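Local coordinates for Alpha/beta hydrolase fold protein (Nakamurella multipartita, PDB 4Y7D) that probably acts as a hydrolase of the alpha/beta hydrolase fold, although its substrate is not established, at residues S172-A177 and T277-W282. Sequence-based numbering, arbitrary orientation.
Sequences SATIAA and THLAFW. With NA (sodium ion), chain D.
Methyl groups carry the meeting of I175 with T277 and of T174 with L279, an example of a cap-domain helix resting on a loop of the catalytic core through a few aliphatic branches. CG2 of T277 lies 3.8 Å from the carbonyl oxygen I175 O and 4.0 Å from I175 CG2, the two side chains crossing at about a right angle. From the neighbouring helix position, T174 CG2 approaches L279 CD2 at 4.2 Å; with this methyl anti to the backbone N, T174 OG1 sits beside that N and bonds to L170 O within its own helix. T203 of helix 197-209 touches both T174 and L279.

The fold gives the loop its interest. It follows the last strand of the sheet, 269-273, where alpha/beta hydrolases carry the catalytic histidine, and H278, bonded through NE2 to S107 OG and through ND1 to D250 OD2, fits a Ser-His-Asp triad.

Hydrogen bonds shape the loop from within. T277 OG1, lying between the backbone N and carbonyl carbon (chi1 67°), accepts from L279 N at 3.2 Å (150° at the hydrogen), while A280 N to T277 O closes a type I turn.

Metal coordination occupies the end of helix 167-177: A176 O binds the sodium ion at 2.3 Å, together with G179 O and four waters.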
loop_
_atom_site.group_PDB
_atom_site.type_symbol
_atom_site.label_atom_id
_atom_site.label_comp_id
_atom_site.label_asym_id
_atom_site.label_seq_id
_atom_site.Cartn_x
_atom_site.Cartn_y
_atom_site.Cartn_z
ATOM N N SER A 172 -10.944 -3.202 16.126
ATOM C CA SER A 172 -10.464 -2.450 17.263
ATOM C C SER A 172 -8.953 -2.598 17.482
ATOM O O SER A 172 -8.262 -1.610 17.663
ATOM C CB SER A 172 -11.231 -2.851 18.508
ATOM O OG SER A 172 -10.844 -2.069 19.628
ATOM N N ALA A 173 -8.461 -3.824 17.457
ATOM C CA ALA A 173 -7.056 -4.086 17.615
ATOM C C ALA A 173 -6.223 -3.422 16.542
ATOM O O ALA A 173 -5.151 -2.868 16.821
ATOM C CB ALA A 173 -6.815 -5.586 17.605
ATOM N N THR A 174 -6.729 -3.449 15.310
ATOM C CA THR A 174 -6.024 -2.887 14.168
ATOM C C THR A 174 -5.983 -1.336 14.242
ATOM O O THR A 174 -4.933 -0.727 14.064
ATOM C CB THR A 174 -6.671 -3.358 12.842
ATOM O OG1 THR A 174 -6.672 -4.809 12.799
ATOM C CG2 THR A 174 -5.899 -2.794 11.658
ATOM N N ILE A 175 -7.121 -0.715 14.531
ATOM C CA ILE A 175 -7.153 0.768 14.652
ATOM C C ILE A 175 -6.217 1.239 15.776
ATOM O O ILE A 175 -5.431 2.187 15.603
ATOM C CB ILE A 175 -8.585 1.282 14.829
ATOM C CG1 ILE A 175 -9.396 0.986 13.568
ATOM C CG2 ILE A 175 -8.623 2.788 15.175
ATOM C CD1 ILE A 175 -8.727 1.348 12.260
ATOM N N ALA A 176 -6.250 0.543 16.905
ATOM C CA ALA A 176 -5.311 0.875 17.991
ATOM C C ALA A 176 -3.840 0.680 17.609
ATOM O O ALA A 176 -3.023 1.524 17.937
ATOM C CB ALA A 176 -5.637 0.112 19.279
ATOM N N ALA A 177 -3.510 -0.399 16.908
ATOM C CA ALA A 177 -2.148 -0.655 16.534
ATOM C C ALA A 177 -1.627 0.353 15.524
ATOM O O ALA A 177 -0.424 0.567 15.447
ATOM C CB ALA A 177 -2.013 -2.054 15.932
ATOM N N THR A 277 -5.423 7.179 11.336
ATOM C CA THR A 277 -4.450 6.091 11.524
ATOM C C THR A 277 -3.749 5.780 10.193
ATOM O O THR A 277 -3.965 6.444 9.195
ATOM C CB THR A 277 -5.170 4.795 11.990
ATOM O OG1 THR A 277 -6.017 4.302 10.936
ATOM C CG2 THR A 277 -5.960 5.028 13.199
ATOM N N HIS A 278 -2.917 4.754 10.181
ATOM C CA HIS A 278 -2.298 4.292 8.940
ATOM C C HIS A 278 -3.318 3.894 7.850
ATOM O O HIS A 278 -3.003 3.956 6.659
ATOM C CB HIS A 278 -1.344 3.129 9.238
ATOM C CG HIS A 278 -0.358 2.863 8.154
ATOM N ND1 HIS A 278 0.400 3.867 7.560
ATOM C CD2 HIS A 278 0.077 1.699 7.627
ATOM C CE1 HIS A 278 1.244 3.322 6.707
ATOM N NE2 HIS A 278 1.064 2.007 6.727
ATOM N N LEU A 279 -4.544 3.532 8.237
ATOM C CA LEU A 279 -5.596 3.116 7.301
ATOM C C LEU A 279 -6.526 4.274 6.908
ATOM O O LEU A 279 -7.521 4.075 6.194
ATOM C CB LEU A 279 -6.479 2.018 7.934
ATOM C CG LEU A 279 -5.875 0.602 8.002
ATOM C CD1 LEU A 279 -4.709 0.487 8.933
ATOM C CD2 LEU A 279 -6.958 -0.405 8.397
ATOM N N ALA A 280 -6.216 5.480 7.348
ATOM C CA ALA A 280 -7.122 6.622 7.135
ATOM C C ALA A 280 -7.706 6.836 5.733
ATOM O O ALA A 280 -8.868 7.199 5.601
ATOM C CB ALA A 280 -6.430 7.899 7.592
ATOM N N PHE A 281 -6.912 6.656 4.695
ATOM C CA PHE A 281 -7.364 6.964 3.327
ATOM C C PHE A 281 -8.600 6.097 2.990
ATOM O O PHE A 281 -9.404 6.518 2.188
ATOM C CB PHE A 281 -6.204 6.726 2.362
ATOM C CG PHE A 281 -6.521 6.887 0.902
ATOM C CD1 PHE A 281 -6.757 8.113 0.345
ATOM C CD2 PHE A 281 -6.522 5.776 0.051
ATOM C CE1 PHE A 281 -6.953 8.239 -1.014
ATOM C CE2 PHE A 281 -6.774 5.908 -1.310
ATOM C CZ PHE A 281 -6.970 7.146 -1.838
ATOM N N TRP A 282 -8.716 4.908 3.599
ATOM C CA TRP A 282 -9.853 4.042 3.414
ATOM C C TRP A 282 -10.885 4.082 4.512
ATOM O O TRP A 282 -12.067 3.846 4.218
ATOM C CB TRP A 282 -9.439 2.579 3.184
ATOM C CG TRP A 282 -8.668 2.391 1.888
ATOM C CD1 TRP A 282 -9.185 2.071 0.644
ATOM C CD2 TRP A 282 -7.252 2.515 1.706
ATOM N NE1 TRP A 282 -8.179 1.970 -0.277
ATOM C CE2 TRP A 282 -6.980 2.233 0.338
ATOM C CE3 TRP A 282 -6.179 2.805 2.566
ATOM C CZ2 TRP A 282 -5.717 2.303 -0.187
ATOM C CZ3 TRP A 282 -4.902 2.851 2.037
ATOM C CH2 TRP A 282 -4.687 2.587 0.663
HETATM NA NA NA D . -2.045 3.028 19.417
HETATM O O HOH W 1 0.237 2.344 18.126
HETATM O O HOH W 2 -1.021 4.469 21.099
HETATM O O HOH W 3 -4.431 3.817 19.920
HETATM O O HOH W 4 -2.455 1.374 21.151
#